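Local coordinates for protein aminoglycoside N(3)-acetyltransferase, AAC(3)-IVa (Escherichia coli, PDB 6MN3) that probably confers resistance to 2-deoxystreptamine antibiotics such as gentamicin and apramycin by transferring an acetyl group from acetyl-CoA to their 3-amino group, at residues A[16-30]-A[49-63]. Sequence-based numbering, arbitrary orientation.
Sequences LLNLGVTPGGVLLVH and ALRAALGPGGTLVMP
Leu-54, in the last turn of helix 42-54, meets the 16-30 segment mainly through its CD2 methyl, which lies 3.8 Å from Leu-27 CB and 4.0 Å from Val-21 CG1; the leucine and valine side chains cross at about a right angle. With CG anti to the carbonyl carbon (chi1 -72°), the side chain reaches the sheet face that carries Leu-27 and Leu-60. Leu-54 O accepts a short hydrogen bond from Gly-24 N (2.6 Å), in the carbonyl plane, tying the helix end to the type II turn Thr-22 to Gly-25. The preceding residue, Ala-53, sets its CB 4.1 Å from Leu-16 CB, close enough for the two helices to pack; one turn before Leu-54, Leu-50 CD2 fits against both methyls of Leu-16. Val-29 extends this apolar layer, its CG2 3.7 Å from Leu-60 CD1. Strands 26-30 and 59-63 run parallel, their backbones joined by four hydrogen bonds from Thr-59 N to Gly-25 O through Val-29 N to Val-61 O. Helix 42-54 thus forms the crossover of a right-handed beta-alpha-beta unit. Strand 141-145 flanks strand 26-31 on its other edge, strand 106-109 borders 59-63, and Phe-106 packs on Leu-28 and Val-61 across the sheet from helix 42-54.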
# COMPACT_ATOMS: atom_id res chain seq x y z
N LEU A 16 -2.78 -3.91 -17.82
CA LEU A 16 -2.48 -4.59 -16.56
C LEU A 16 -1.91 -5.98 -16.80
O LEU A 16 -1.00 -6.42 -16.07
CB LEU A 16 -3.74 -4.66 -15.70
CG LEU A 16 -4.13 -3.34 -15.04
CD1 LEU A 16 -5.62 -3.30 -14.72
CD2 LEU A 16 -3.30 -3.13 -13.79
N LEU A 17 -2.41 -6.69 -17.81
CA LEU A 17 -1.85 -8.00 -18.13
C LEU A 17 -0.47 -7.86 -18.74
O LEU A 17 0.44 -8.63 -18.41
CB LEU A 17 -2.79 -8.75 -19.07
CG LEU A 17 -4.11 -9.23 -18.45
CD1 LEU A 17 -5.06 -9.73 -19.51
CD2 LEU A 17 -3.85 -10.30 -17.40
N ASN A 18 -0.29 -6.88 -19.64
CA ASN A 18 1.04 -6.64 -20.21
C ASN A 18 2.03 -6.21 -19.14
O ASN A 18 3.22 -6.55 -19.22
CB ASN A 18 0.95 -5.57 -21.30
CG ASN A 18 0.35 -6.09 -22.57
OD1 ASN A 18 0.48 -7.27 -22.90
ND2 ASN A 18 -0.33 -5.22 -23.31
N LEU A 19 1.56 -5.46 -18.13
CA LEU A 19 2.43 -5.09 -17.03
C LEU A 19 2.90 -6.32 -16.26
O LEU A 19 4.04 -6.36 -15.78
CB LEU A 19 1.70 -4.11 -16.11
CG LEU A 19 2.54 -3.44 -15.02
CD1 LEU A 19 3.69 -2.67 -15.64
CD2 LEU A 19 1.66 -2.54 -14.20
N GLY A 20 2.04 -7.32 -16.13
CA GLY A 20 2.44 -8.58 -15.52
C GLY A 20 1.55 -9.03 -14.37
O GLY A 20 1.92 -9.96 -13.64
N VAL A 21 0.40 -8.39 -14.20
CA VAL A 21 -0.53 -8.79 -13.14
C VAL A 21 -0.92 -10.25 -13.34
O VAL A 21 -1.22 -10.68 -14.45
CB VAL A 21 -1.76 -7.87 -13.14
CG1 VAL A 21 -2.81 -8.38 -12.17
CG2 VAL A 21 -1.35 -6.45 -12.78
N THR A 22 -0.90 -11.01 -12.25
CA THR A 22 -1.17 -12.44 -12.31
C THR A 22 -2.66 -12.70 -12.14
O THR A 22 -3.20 -12.41 -11.06
CB THR A 22 -0.38 -13.18 -11.24
OG1 THR A 22 1.01 -12.83 -11.34
CG2 THR A 22 -0.53 -14.69 -11.40
N PRO A 23 -3.36 -13.22 -13.14
CA PRO A 23 -4.76 -13.60 -12.94
C PRO A 23 -4.86 -14.68 -11.87
O PRO A 23 -4.03 -15.59 -11.79
CB PRO A 23 -5.19 -14.13 -14.31
CG PRO A 23 -4.21 -13.55 -15.28
CD PRO A 23 -2.91 -13.45 -14.53
N GLY A 24 -5.89 -14.56 -11.03
CA GLY A 24 -6.08 -15.48 -9.93
C GLY A 24 -5.20 -15.23 -8.73
O GLY A 24 -5.31 -15.97 -7.74
N GLY A 25 -4.33 -14.22 -8.77
CA GLY A 25 -3.43 -13.94 -7.68
C GLY A 25 -3.98 -12.90 -6.72
O GLY A 25 -5.12 -12.44 -6.83
N VAL A 26 -3.14 -12.53 -5.75
CA VAL A 26 -3.44 -11.47 -4.81
C VAL A 26 -2.67 -10.23 -5.25
O VAL A 26 -1.47 -10.30 -5.52
CB VAL A 26 -3.07 -11.87 -3.37
CG1 VAL A 26 -3.27 -10.70 -2.43
CG2 VAL A 26 -3.91 -13.06 -2.93
N LEU A 27 -3.37 -9.09 -5.33
CA LEU A 27 -2.79 -7.86 -5.85
C LEU A 27 -3.12 -6.71 -4.90
O LEU A 27 -4.29 -6.34 -4.76
CB LEU A 27 -3.29 -7.56 -7.26
CG LEU A 27 -2.74 -6.31 -7.93
CD1 LEU A 27 -1.25 -6.46 -8.21
CD2 LEU A 27 -3.50 -6.02 -9.22
N LEU A 28 -2.10 -6.15 -4.26
CA LEU A 28 -2.24 -4.97 -3.42
C LEU A 28 -1.90 -3.74 -4.26
O LEU A 28 -0.81 -3.66 -4.83
CB LEU A 28 -1.33 -5.05 -2.20
CG LEU A 28 -1.21 -3.75 -1.39
CD1 LEU A 28 -2.55 -3.38 -0.77
CD2 LEU A 28 -0.13 -3.87 -0.32
N VAL A 29 -2.84 -2.79 -4.33
CA VAL A 29 -2.74 -1.67 -5.25
C VAL A 29 -2.71 -0.37 -4.45
O VAL A 29 -3.67 -0.06 -3.73
CB VAL A 29 -3.89 -1.65 -6.26
CG1 VAL A 29 -3.82 -0.40 -7.12
CG2 VAL A 29 -3.85 -2.90 -7.12
N HIS A 30 -1.61 0.37 -4.57
CA HIS A 30 -1.53 1.76 -4.15
C HIS A 30 -1.68 2.63 -5.39
O HIS A 30 -0.93 2.45 -6.36
CB HIS A 30 -0.21 2.05 -3.44
CG HIS A 30 0.22 0.97 -2.49
ND1 HIS A 30 -0.16 0.97 -1.16
CD2 HIS A 30 1.00 -0.12 -2.66
CE1 HIS A 30 0.37 -0.08 -0.56
NE2 HIS A 30 1.07 -0.76 -1.45
N ALA A 49 -11.57 -2.84 -14.04
CA ALA A 49 -10.45 -3.34 -14.83
C ALA A 49 -9.50 -4.17 -13.98
O ALA A 49 -9.04 -5.23 -14.41
CB ALA A 49 -9.71 -2.18 -15.50
N LEU A 50 -9.19 -3.69 -12.77
CA LEU A 50 -8.32 -4.44 -11.87
C LEU A 50 -8.94 -5.79 -11.52
O LEU A 50 -8.25 -6.81 -11.52
CB LEU A 50 -8.05 -3.63 -10.60
CG LEU A 50 -7.14 -2.41 -10.75
CD1 LEU A 50 -7.19 -1.56 -9.49
CD2 LEU A 50 -5.72 -2.85 -11.04
N ARG A 51 -10.24 -5.80 -11.23
CA ARG A 51 -10.89 -7.05 -10.86
C ARG A 51 -11.00 -8.00 -12.04
O ARG A 51 -10.88 -9.22 -11.88
CB ARG A 51 -12.27 -6.76 -10.27
CG ARG A 51 -12.23 -5.88 -9.02
CD ARG A 51 -13.39 -6.18 -8.10
NE ARG A 51 -13.30 -7.51 -7.51
CZ ARG A 51 -14.27 -8.08 -6.81
NH1 ARG A 51 -15.41 -7.43 -6.60
NH2 ARG A 51 -14.12 -9.30 -6.31
N ALA A 52 -11.21 -7.45 -13.25
CA ALA A 52 -11.28 -8.30 -14.43
C ALA A 52 -9.92 -8.91 -14.75
O ALA A 52 -9.84 -10.09 -15.12
CB ALA A 52 -11.82 -7.51 -15.62
N ALA A 53 -8.85 -8.13 -14.63
CA ALA A 53 -7.51 -8.67 -14.85
C ALA A 53 -7.19 -9.77 -13.85
O ALA A 53 -6.50 -10.74 -14.18
CB ALA A 53 -6.48 -7.55 -14.76
N LEU A 54 -7.69 -9.64 -12.61
CA LEU A 54 -7.46 -10.68 -11.62
C LEU A 54 -8.33 -11.91 -11.87
O LEU A 54 -7.90 -13.03 -11.60
CB LEU A 54 -7.73 -10.14 -10.22
CG LEU A 54 -6.71 -9.15 -9.67
CD1 LEU A 54 -7.20 -8.60 -8.35
CD2 LEU A 54 -5.36 -9.82 -9.50
N GLY A 55 -9.54 -11.71 -12.39
CA GLY A 55 -10.44 -12.81 -12.64
C GLY A 55 -11.16 -13.24 -11.38
O GLY A 55 -10.90 -12.74 -10.28
N PRO A 56 -12.08 -14.20 -11.52
CA PRO A 56 -12.87 -14.64 -10.35
C PRO A 56 -12.04 -15.26 -9.25
O PRO A 56 -12.48 -15.27 -8.09
CB PRO A 56 -13.85 -15.65 -10.95
CG PRO A 56 -13.88 -15.35 -12.42
CD PRO A 56 -12.50 -14.87 -12.75
N GLY A 57 -10.86 -15.79 -9.56
CA GLY A 57 -10.02 -16.40 -8.55
C GLY A 57 -9.12 -15.41 -7.84
O GLY A 57 -8.61 -15.69 -6.76
N GLY A 58 -8.93 -14.24 -8.45
CA GLY A 58 -8.03 -13.26 -7.89
C GLY A 58 -8.66 -12.45 -6.77
O GLY A 58 -9.88 -12.34 -6.65
N THR A 59 -7.80 -11.87 -5.94
CA THR A 59 -8.23 -11.04 -4.82
C THR A 59 -7.52 -9.69 -4.90
O THR A 59 -6.29 -9.64 -5.00
CB THR A 59 -7.95 -11.71 -3.48
OG1 THR A 59 -8.65 -12.95 -3.42
CG2 THR A 59 -8.40 -10.82 -2.33
N LEU A 60 -8.30 -8.62 -4.86
CA LEU A 60 -7.79 -7.26 -4.96
C LEU A 60 -7.77 -6.62 -3.58
O LEU A 60 -8.77 -6.64 -2.87
CB LEU A 60 -8.66 -6.43 -5.91
CG LEU A 60 -8.39 -4.93 -5.97
CD1 LEU A 60 -6.99 -4.66 -6.51
CD2 LEU A 60 -9.44 -4.24 -6.83
N VAL A 61 -6.62 -6.04 -3.21
CA VAL A 61 -6.44 -5.44 -1.90
C VAL A 61 -5.97 -4.00 -2.07
O VAL A 61 -5.16 -3.70 -2.95
CB VAL A 61 -5.43 -6.23 -1.04
CG1 VAL A 61 -5.52 -5.79 0.41
CG2 VAL A 61 -5.68 -7.73 -1.16
N MET A 62 -6.49 -3.11 -1.23
CA MET A 62 -6.13 -1.70 -1.23
C MET A 62 -6.03 -1.19 0.19
O MET A 62 -6.76 -1.67 1.08
CB MET A 62 -7.15 -0.85 -2.00
CG MET A 62 -7.22 -1.13 -3.48
SD MET A 62 -8.31 0.04 -4.28
CE MET A 62 -8.66 -0.82 -5.81
N PRO A 63 -5.15 -0.23 0.45
CA PRO A 63 -5.16 0.44 1.75
C PRO A 63 -6.47 1.17 1.95
O PRO A 63 -7.12 1.61 1.00
CB PRO A 63 -3.98 1.41 1.67
CG PRO A 63 -3.76 1.62 0.20
CD PRO A 63 -4.11 0.31 -0.44